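Long-range contacts in hypothetical protein Ta0583 (Thermoplasma acidophilum, PDB 2FSJ), which is an archaeal actin homolog that polymerizes into bundles of helical filaments, a process that requires a nucleoside triphosphate and works best with ATP: residues A[27-35]-A[42-50]; A[93-104]-A[136-144]. All blocks are in the same frame, centred on the assembly; numbering follows the deposited sequence.

Contact 1 (A[27-35]-A[42-50]); sequences DVGYGDTKV and RIIFPSRWA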
loop_
_atom_site.group_PDB
_atom_site.type_symbol
_atom_site.label_atom_id
_atom_site.label_comp_id
_atom_site.label_asym_id
_atom_site.label_seq_id
_atom_site.Cartn_x
_atom_site.Cartn_y
_atom_site.Cartn_z
ATOM N N ASP A 27 3.957 -3.194 -5.519
ATOM C CA ASP A 27 3.851 -2.357 -4.317
ATOM C C ASP A 27 3.344 -3.225 -3.193
ATOM O O ASP A 27 2.195 -3.615 -3.176
ATOM C CB ASP A 27 2.946 -1.151 -4.627
ATOM C CG ASP A 27 2.743 -0.214 -3.449
ATOM O OD1 ASP A 27 3.355 -0.419 -2.389
ATOM O OD2 ASP A 27 1.981 0.781 -3.513
ATOM N N VAL A 28 4.219 -3.595 -2.276
ATOM C CA VAL A 28 3.836 -4.468 -1.151
ATOM C C VAL A 28 3.509 -3.550 0.043
ATOM O O VAL A 28 4.389 -3.188 0.863
ATOM C CB VAL A 28 4.914 -5.500 -0.774
ATOM C CG1 VAL A 28 4.435 -6.445 0.344
ATOM C CG2 VAL A 28 5.322 -6.289 -1.979
ATOM N N GLY A 29 2.225 -3.220 0.125
ATOM C CA GLY A 29 1.726 -2.397 1.201
ATOM C C GLY A 29 1.524 -3.205 2.473
ATOM O O GLY A 29 1.367 -4.445 2.449
ATOM N N TYR A 30 1.471 -2.495 3.590
ATOM C CA TYR A 30 1.069 -3.092 4.892
ATOM C C TYR A 30 -0.288 -3.777 4.727
ATOM O O TYR A 30 -0.525 -4.910 5.212
ATOM C CB TYR A 30 0.995 -2.016 6.030
ATOM C CG TYR A 30 0.323 -2.607 7.247
ATOM C CD1 TYR A 30 1.023 -3.466 8.100
ATOM C CD2 TYR A 30 -1.046 -2.461 7.443
ATOM C CE1 TYR A 30 0.382 -4.113 9.168
ATOM C CE2 TYR A 30 -1.708 -3.115 8.526
ATOM C CZ TYR A 30 -0.979 -3.928 9.386
ATOM O OH TYR A 30 -1.599 -4.590 10.446
ATOM N N GLY A 31 -1.191 -3.104 4.003
ATOM C CA GLY A 31 -2.551 -3.572 3.835
ATOM C C GLY A 31 -2.784 -4.513 2.663
ATOM O O GLY A 31 -3.397 -5.585 2.820
ATOM N N ASP A 32 -2.364 -4.080 1.471
ATOM C CA ASP A 32 -2.623 -4.791 0.222
ATOM C C ASP A 32 -1.373 -4.772 -0.616
ATOM O O ASP A 32 -0.603 -3.811 -0.505
ATOM C CB ASP A 32 -3.730 -4.148 -0.618
ATOM C CG ASP A 32 -5.101 -4.268 0.044
ATOM O OD1 ASP A 32 -5.643 -5.397 0.134
ATOM O OD2 ASP A 32 -5.657 -3.276 0.567
ATOM N N THR A 33 -1.196 -5.819 -1.449
ATOM C CA THR A 33 -0.101 -5.926 -2.410
ATOM C C THR A 33 -0.737 -5.674 -3.776
ATOM O O THR A 33 -1.753 -6.281 -4.112
ATOM C CB THR A 33 0.537 -7.355 -2.276
ATOM O OG1 THR A 33 1.200 -7.437 -0.994
ATOM C CG2 THR A 33 1.578 -7.659 -3.331
ATOM N N LYS A 34 -0.133 -4.781 -4.543
ATOM C CA LYS A 34 -0.572 -4.395 -5.866
ATOM C C LYS A 34 0.491 -4.756 -6.858
ATOM O O LYS A 34 1.676 -4.540 -6.595
ATOM C CB LYS A 34 -0.715 -2.864 -5.907
ATOM C CG LYS A 34 -1.960 -2.299 -5.228
ATOM C CD LYS A 34 -1.943 -2.252 -3.735
ATOM C CE LYS A 34 -0.866 -1.368 -3.197
ATOM N NZ LYS A 34 -0.927 -1.209 -1.697
ATOM N N VAL A 35 0.052 -5.199 -8.024
ATOM C CA VAL A 35 0.897 -5.552 -9.152
ATOM C C VAL A 35 0.345 -4.913 -10.438
ATOM O O VAL A 35 -0.887 -4.956 -10.709
ATOM C CB VAL A 35 0.962 -7.147 -9.324
ATOM C CG1 VAL A 35 2.110 -7.569 -10.213
ATOM C CG2 VAL A 35 0.976 -7.836 -7.999
ATOM N N ARG A 42 -4.010 -5.171 -13.809
ATOM C CA ARG A 42 -3.696 -4.903 -12.424
ATOM C C ARG A 42 -4.167 -6.077 -11.558
ATOM O O ARG A 42 -5.201 -6.707 -11.859
ATOM C CB ARG A 42 -4.398 -3.646 -11.949
ATOM C CG ARG A 42 -4.058 -2.380 -12.698
ATOM C CD ARG A 42 -4.808 -1.240 -12.167
ATOM N NE ARG A 42 -4.682 -0.076 -13.019
ATOM C CZ ARG A 42 -5.189 1.130 -12.755
ATOM N NH1 ARG A 42 -5.796 1.372 -11.636
ATOM N NH2 ARG A 42 -5.035 2.123 -13.643
ATOM N N ILE A 43 -3.442 -6.315 -10.453
ATOM C CA ILE A 43 -3.797 -7.292 -9.430
ATOM C C ILE A 43 -3.692 -6.603 -8.056
ATOM O O ILE A 43 -2.754 -5.826 -7.800
ATOM C CB ILE A 43 -2.807 -8.485 -9.502
ATOM C CG1 ILE A 43 -2.930 -9.252 -10.835
ATOM C CG2 ILE A 43 -2.973 -9.457 -8.343
ATOM C CD1 ILE A 43 -1.608 -9.423 -11.485
ATOM N N ILE A 44 -4.627 -6.879 -7.180
ATOM C CA ILE A 44 -4.518 -6.474 -5.798
ATOM C C ILE A 44 -5.052 -7.575 -4.894
ATOM O O ILE A 44 -6.102 -8.111 -5.158
ATOM C CB ILE A 44 -5.248 -5.115 -5.535
ATOM C CG1 ILE A 44 -5.054 -4.661 -4.108
ATOM C CG2 ILE A 44 -6.813 -5.198 -5.891
ATOM C CD1 ILE A 44 -5.564 -3.236 -3.838
ATOM N N PHE A 45 -4.357 -7.862 -3.804
ATOM C CA PHE A 45 -4.850 -8.813 -2.837
ATOM C C PHE A 45 -4.313 -8.444 -1.472
ATOM O O PHE A 45 -3.273 -7.813 -1.380
ATOM C CB PHE A 45 -4.468 -10.279 -3.193
ATOM C CG PHE A 45 -2.950 -10.508 -3.399
ATOM C CD1 PHE A 45 -2.114 -10.726 -2.365
ATOM C CD2 PHE A 45 -2.440 -10.545 -4.678
ATOM C CE1 PHE A 45 -0.770 -10.967 -2.560
ATOM C CE2 PHE A 45 -1.096 -10.718 -4.897
ATOM C CZ PHE A 45 -0.256 -10.930 -3.830
ATOM N N PRO A 46 -5.013 -8.831 -0.402
ATOM C CA PRO A 46 -4.560 -8.532 0.952
ATOM C C PRO A 46 -3.153 -9.032 1.273
ATOM O O PRO A 46 -2.805 -10.166 0.897
ATOM C CB PRO A 46 -5.634 -9.206 1.866
ATOM C CG PRO A 46 -6.856 -9.368 0.993
ATOM C CD PRO A 46 -6.297 -9.552 -0.413
ATOM N N SER A 47 -2.360 -8.199 1.951
ATOM C CA SER A 47 -0.994 -8.539 2.369
ATOM C C SER A 47 -0.998 -9.462 3.588
ATOM O O SER A 47 -0.563 -9.101 4.654
ATOM C CB SER A 47 -0.159 -7.275 2.683
ATOM O OG SER A 47 0.075 -6.576 1.503
ATOM N N ARG A 48 -1.455 -10.683 3.380
ATOM C CA ARG A 48 -1.658 -11.686 4.426
ATOM C C ARG A 48 -1.262 -13.042 3.896
ATOM O O ARG A 48 -1.592 -13.359 2.761
ATOM C CB ARG A 48 -3.141 -11.802 4.750
ATOM C CG ARG A 48 -3.805 -10.537 5.081
ATOM C CD ARG A 48 -5.274 -10.717 5.530
ATOM N NE ARG A 48 -5.774 -9.431 6.013
ATOM C CZ ARG A 48 -6.926 -9.248 6.649
ATOM N NH1 ARG A 48 -7.748 -10.265 6.905
ATOM N NH2 ARG A 48 -7.259 -8.015 7.023
ATOM N N TRP A 49 -0.586 -13.840 4.714
ATOM C CA TRP A 49 -0.316 -15.234 4.355
ATOM C C TRP A 49 -0.278 -16.096 5.594
ATOM O O TRP A 49 -0.113 -15.574 6.735
ATOM C CB TRP A 49 0.953 -15.397 3.526
ATOM C CG TRP A 49 2.224 -14.903 4.137
ATOM C CD1 TRP A 49 2.718 -13.626 4.088
ATOM C CD2 TRP A 49 3.203 -15.687 4.826
ATOM N NE1 TRP A 49 3.938 -13.572 4.718
ATOM C CE2 TRP A 49 4.260 -14.828 5.176
ATOM C CE3 TRP A 49 3.294 -17.047 5.188
ATOM C CZ2 TRP A 49 5.393 -15.268 5.885
ATOM C CZ3 TRP A 49 4.403 -17.486 5.873
ATOM C CH2 TRP A 49 5.456 -16.605 6.219
ATOM N N ALA A 50 -0.463 -17.396 5.383
ATOM C CA ALA A 50 -0.464 -18.365 6.491
ATOM C C ALA A 50 0.148 -19.666 6.021
ATOM O O ALA A 50 -0.141 -20.132 4.925
ATOM C CB ALA A 50 -1.851 -18.604 6.955
HETATM O O HOH W 1 -2.143 -7.017 6.032
HETATM O O HOH W 2 -4.992 -6.714 4.948
#

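Contact 2 (A[93-104]-A[136-144]); sequences GRLASKEAFPLI and EVKAAKEAL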
loop_
_atom_site.group_PDB
_atom_site.type_symbol
_atom_site.label_atom_id
_atom_site.label_comp_id
_atom_site.label_asym_id
_atom_site.label_seq_id
_atom_site.Cartn_x
_atom_site.Cartn_y
_atom_site.Cartn_z
ATOM N N GLY A 93 6.456 -1.168 1.871
ATOM C CA GLY A 93 7.737 -1.240 1.174
ATOM C C GLY A 93 8.876 -1.957 1.884
ATOM O O GLY A 93 10.052 -1.571 1.702
ATOM N N ARG A 94 8.562 -3.008 2.653
ATOM C CA ARG A 94 9.582 -3.795 3.349
ATOM C C ARG A 94 9.940 -5.025 2.540
ATOM O O ARG A 94 9.696 -6.164 2.965
ATOM C CB ARG A 94 9.126 -4.220 4.740
ATOM C CG ARG A 94 8.740 -3.026 5.636
ATOM C CD ARG A 94 9.914 -2.140 6.010
ATOM N NE ARG A 94 10.956 -2.918 6.690
ATOM C CZ ARG A 94 11.030 -3.147 8.012
ATOM N NH1 ARG A 94 10.122 -2.638 8.868
ATOM N NH2 ARG A 94 12.039 -3.881 8.484
ATOM N N LEU A 95 10.512 -4.782 1.369
ATOM C CA LEU A 95 10.688 -5.832 0.380
ATOM C C LEU A 95 11.755 -6.866 0.759
ATOM O O LEU A 95 11.710 -7.987 0.258
ATOM C CB LEU A 95 11.044 -5.231 -0.969
ATOM C CG LEU A 95 10.087 -4.300 -1.718
ATOM C CD1 LEU A 95 10.711 -3.929 -3.100
ATOM C CD2 LEU A 95 8.755 -4.904 -1.932
ATOM N N ALA A 96 12.682 -6.514 1.656
ATOM C CA ALA A 96 13.703 -7.464 2.122
ATOM C C ALA A 96 13.273 -8.316 3.297
ATOM O O ALA A 96 14.019 -9.179 3.719
ATOM C CB ALA A 96 14.975 -6.699 2.481
ATOM N N SER A 97 12.094 -8.055 3.855
ATOM C CA SER A 97 11.638 -8.703 5.058
ATOM C C SER A 97 11.145 -10.115 4.796
ATOM O O SER A 97 10.724 -10.473 3.671
ATOM C CB SER A 97 10.530 -7.859 5.750
ATOM O OG SER A 97 9.358 -7.767 4.960
ATOM N N LYS A 98 11.231 -10.937 5.830
ATOM C CA LYS A 98 10.681 -12.289 5.772
ATOM C C LYS A 98 9.181 -12.285 5.492
ATOM O O LYS A 98 8.663 -13.140 4.757
ATOM C CB LYS A 98 10.967 -13.051 7.078
ATOM N N GLU A 99 8.490 -11.304 6.040
ATOM C CA GLU A 99 7.047 -11.211 5.895
ATOM C C GLU A 99 6.602 -10.895 4.469
ATOM O O GLU A 99 5.564 -11.362 4.033
ATOM C CB GLU A 99 6.496 -10.177 6.853
ATOM C CG GLU A 99 6.639 -10.523 8.316
ATOM C CD GLU A 99 7.937 -10.022 8.957
ATOM O OE1 GLU A 99 8.869 -9.548 8.264
ATOM O OE2 GLU A 99 8.030 -10.124 10.199
ATOM N N ALA A 100 7.411 -10.152 3.736
ATOM C CA ALA A 100 7.150 -9.779 2.358
ATOM C C ALA A 100 7.402 -10.887 1.339
ATOM O O ALA A 100 6.713 -10.930 0.310
ATOM C CB ALA A 100 8.004 -8.518 1.969
ATOM N N PHE A 101 8.359 -11.771 1.590
ATOM C CA PHE A 101 8.767 -12.707 0.556
ATOM C C PHE A 101 7.627 -13.575 -0.007
ATOM O O PHE A 101 7.486 -13.646 -1.218
ATOM C CB PHE A 101 10.005 -13.566 0.947
ATOM C CG PHE A 101 10.582 -14.302 -0.220
ATOM C CD1 PHE A 101 10.860 -13.641 -1.386
ATOM C CD2 PHE A 101 10.739 -15.690 -0.193
ATOM C CE1 PHE A 101 11.314 -14.311 -2.492
ATOM C CE2 PHE A 101 11.223 -16.385 -1.314
ATOM C CZ PHE A 101 11.498 -15.705 -2.450
ATOM N N PRO A 102 6.815 -14.235 0.822
ATOM C CA PRO A 102 5.693 -15.007 0.246
ATOM C C PRO A 102 4.736 -14.143 -0.588
ATOM O O PRO A 102 4.128 -14.626 -1.535
ATOM C CB PRO A 102 5.023 -15.623 1.458
ATOM C CG PRO A 102 6.123 -15.740 2.459
ATOM C CD PRO A 102 6.904 -14.393 2.303
ATOM N N LEU A 103 4.587 -12.855 -0.226
ATOM C CA LEU A 103 3.694 -11.956 -0.954
ATOM C C LEU A 103 4.260 -11.584 -2.322
ATOM O O LEU A 103 3.514 -11.432 -3.307
ATOM C CB LEU A 103 3.420 -10.679 -0.127
ATOM C CG LEU A 103 2.739 -10.936 1.237
ATOM C CD1 LEU A 103 2.641 -9.641 2.010
ATOM C CD2 LEU A 103 1.369 -11.599 1.098
ATOM N N ILE A 104 5.585 -11.421 -2.385
ATOM C CA ILE A 104 6.281 -11.203 -3.653
ATOM C C ILE A 104 6.129 -12.428 -4.555
ATOM O O ILE A 104 5.766 -12.318 -5.755
ATOM C CB ILE A 104 7.766 -10.869 -3.392
ATOM C CG1 ILE A 104 7.888 -9.495 -2.731
ATOM C CG2 ILE A 104 8.511 -10.834 -4.705
ATOM C CD1 ILE A 104 9.149 -9.264 -1.909
ATOM N N GLU A 136 16.370 0.536 3.017
ATOM C CA GLU A 136 15.444 -0.471 2.478
ATOM C C GLU A 136 15.779 -0.783 1.020
ATOM O O GLU A 136 15.578 -1.912 0.594
ATOM C CB GLU A 136 13.991 -0.014 2.594
ATOM C CG GLU A 136 13.461 0.039 3.988
ATOM C CD GLU A 136 13.361 -1.322 4.647
ATOM O OE1 GLU A 136 13.237 -2.327 3.940
ATOM O OE2 GLU A 136 13.415 -1.361 5.871
ATOM N N VAL A 137 16.241 0.186 0.242
ATOM C CA VAL A 137 16.632 -0.098 -1.156
ATOM C C VAL A 137 17.835 -1.062 -1.171
ATOM O O VAL A 137 17.802 -2.079 -1.876
ATOM C CB VAL A 137 16.923 1.161 -1.998
ATOM C CG1 VAL A 137 17.573 0.794 -3.326
ATOM C CG2 VAL A 137 15.657 1.961 -2.281
ATOM N N LYS A 138 18.861 -0.774 -0.367
ATOM C CA LYS A 138 20.033 -1.632 -0.265
ATOM C C LYS A 138 19.617 -3.061 0.152
ATOM O O LYS A 138 19.988 -4.039 -0.534
ATOM C CB LYS A 138 21.042 -1.044 0.730
ATOM C CG LYS A 138 22.268 -1.937 0.981
ATOM C CD LYS A 138 23.235 -1.343 1.989
ATOM C CE LYS A 138 24.580 -2.138 2.045
ATOM N NZ LYS A 138 24.440 -3.372 2.793
ATOM N N ALA A 139 18.814 -3.178 1.207
ATOM C CA ALA A 139 18.339 -4.485 1.696
ATOM C C ALA A 139 17.558 -5.269 0.630
ATOM O O ALA A 139 17.719 -6.490 0.518
ATOM C CB ALA A 139 17.509 -4.351 2.960
ATOM N N ALA A 140 16.701 -4.554 -0.110
ATOM C CA ALA A 140 15.828 -5.150 -1.131
ATOM C C ALA A 140 16.654 -5.696 -2.286
ATOM O O ALA A 140 16.446 -6.833 -2.769
ATOM C CB ALA A 140 14.838 -4.156 -1.639
ATOM N N LYS A 141 17.612 -4.911 -2.718
ATOM C CA LYS A 141 18.510 -5.324 -3.787
ATOM C C LYS A 141 19.291 -6.568 -3.344
ATOM O O LYS A 141 19.430 -7.532 -4.109
ATOM C CB LYS A 141 19.419 -4.166 -4.188
ATOM C CG LYS A 141 18.772 -3.213 -5.121
ATOM C CD LYS A 141 19.598 -1.951 -5.340
ATOM C CE LYS A 141 19.001 -1.127 -6.446
ATOM N NZ LYS A 141 20.035 -0.312 -7.146
ATOM N N GLU A 142 19.775 -6.575 -2.110
ATOM C CA GLU A 142 20.532 -7.719 -1.625
ATOM C C GLU A 142 19.676 -8.987 -1.535
ATOM O O GLU A 142 20.158 -10.091 -1.788
ATOM C CB GLU A 142 21.194 -7.377 -0.276
ATOM C CG GLU A 142 22.343 -6.393 -0.493
ATOM C CD GLU A 142 22.882 -5.757 0.782
ATOM O OE1 GLU A 142 22.490 -6.196 1.883
ATOM O OE2 GLU A 142 23.726 -4.838 0.657
ATOM N N ALA A 143 18.404 -8.811 -1.170
ATOM C CA ALA A 143 17.482 -9.907 -0.974
ATOM C C ALA A 143 17.000 -10.467 -2.294
ATOM O O ALA A 143 16.721 -11.658 -2.358
ATOM C CB ALA A 143 16.263 -9.469 -0.118
ATOM N N LEU A 144 16.900 -9.618 -3.327
ATOM C CA LEU A 144 16.108 -9.927 -4.517
ATOM C C LEU A 144 16.806 -9.871 -5.829
ATOM O O LEU A 144 16.454 -10.637 -6.725
ATOM C CB LEU A 144 14.848 -9.043 -4.607
ATOM C CG LEU A 144 13.838 -9.114 -3.475
ATOM C CD1 LEU A 144 12.825 -7.965 -3.695
ATOM C CD2 LEU A 144 13.158 -10.513 -3.401
HETATM O O HOH W 3 12.658 -4.834 4.525
HETATM O O HOH W 4 14.963 -3.710 6.751
HETATM O O HOH W 5 13.388 -3.559 1.651
#

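Contact 1 (A[27-35]-A[42-50])
With chi1 near -68° in both residues, Ser47 OG and Thr33 OG1 each lie beside their own backbone N, and these two torsions bring the hydroxyls together: OG1 of Thr33 donates to OG of Ser47 at 2.9 Å. Ser47 OG in turn donates a hydrogen bond to Gly29 O at 2.7 Å, so the two hydroxyls and the carbonyl form a short chain of bonds that ties strand to turn. The Ser47 backbone N adds a nearly straight bond to Gly31 O (175° at the hydrogen). Ser47 itself is the centre of an inverse gamma turn. The other branch of Thr33, CG2, leans on Phe45 CZ at 3.8 Å, while CB sits over the ring face, 4.2 Å from the centroid, a CH-pi contact.

Antiparallel pairing fixes the register. Thr33 with Phe45 and Val35 with Ile43 are hydrogen-bonded pairs; Lys34 with Ile44 is a non-hydrogen-bonded one, where the bent lysine chain runs alongside the isoleucine, CD to CD1 at 3.8 Å. That bending returns Lys34 NZ to Asp32 O at 2.9 Å, on the face of the carbonyl plane opposite Gly29 N, so two donors grip this oxygen. NZ also bonds to a glycerol, probably from the crystallisation liquor.

Tyr30 to Lys34 belong to the ATP site, and the turn after strand 22-28 is consistent with the first phosphate-binding hairpin, as in other members of the actin fold. In the sheet, strand 32-36 lies between strands 22-28 and 42-52; Val35 and Ser47 touch helix 101-111, and the side chain of Asp27 touches helix 333-343.

Contact 2 (A[93-104]-A[136-144])
Arg94 and Glu136 meet at an angle in a salt bridge: the guanidinium and carboxylate planes are turned 62° from each other, and the closest approach is Arg94 NE to Glu136 OE2, 3.0 Å. The arginine chain, folded at chi2 (-67°) and chi3 (-57°), curls back to the helix although its CB starts away from it. Water joins the same carboxylate to the turn, one molecule donating to Glu136 OE1 at 2.6 Å and to Glu136 O while accepting from Ala96 N.

Next to this polar pair the turn 94-97, a type I beta turn, sets Ala96 and Leu95 against helix 133-144. Ala96 CB points at the helix and meets Ala139 CB at 3.5 Å, tighter than usual for two carbons, with Ala143 CB at 4.0 Å. Leu95 CB rests on Ala140 CB, also at 4.0 Å. Farther along, Leu144 sends its two branches to different partners: CD1 approaches Ile104 CD1 and CD2 approaches Phe101 CE1, both at 4.3 Å.

The contact thus packs the turn and residues Phe101 and Ile104 of helix 101-111 against helix 133-144. Leu95, Ala140 and Leu144 also touch strand 158-170, while Ile104 reaches strand 22-28.

Overall arrangement
Contact 1 and contact 2 have centres about 14 Å apart and touch directly within the N-terminal actin-like domain. Two probable hydrogen bonds join them: Trp49 NE1 to Glu99 O at 2.8 Å, and Gly93 N to Val28 O at 3.1 Å. Packing adds Trp49 CE2 on Pro102 CG at 3.4 Å and Val28 CG2 on Leu95 CD2 at 3.7 Å. Contact 1 holds five of the ATP-site residues, Tyr30 to Lys34, and the side chain of Asp32 comes within about 4 Å of that of Gln331, another ATP-site residue. Contact 2 lies farther from the site, holding none of its residues; the side chain of Ile104 is about 7 Å from that of Thr33.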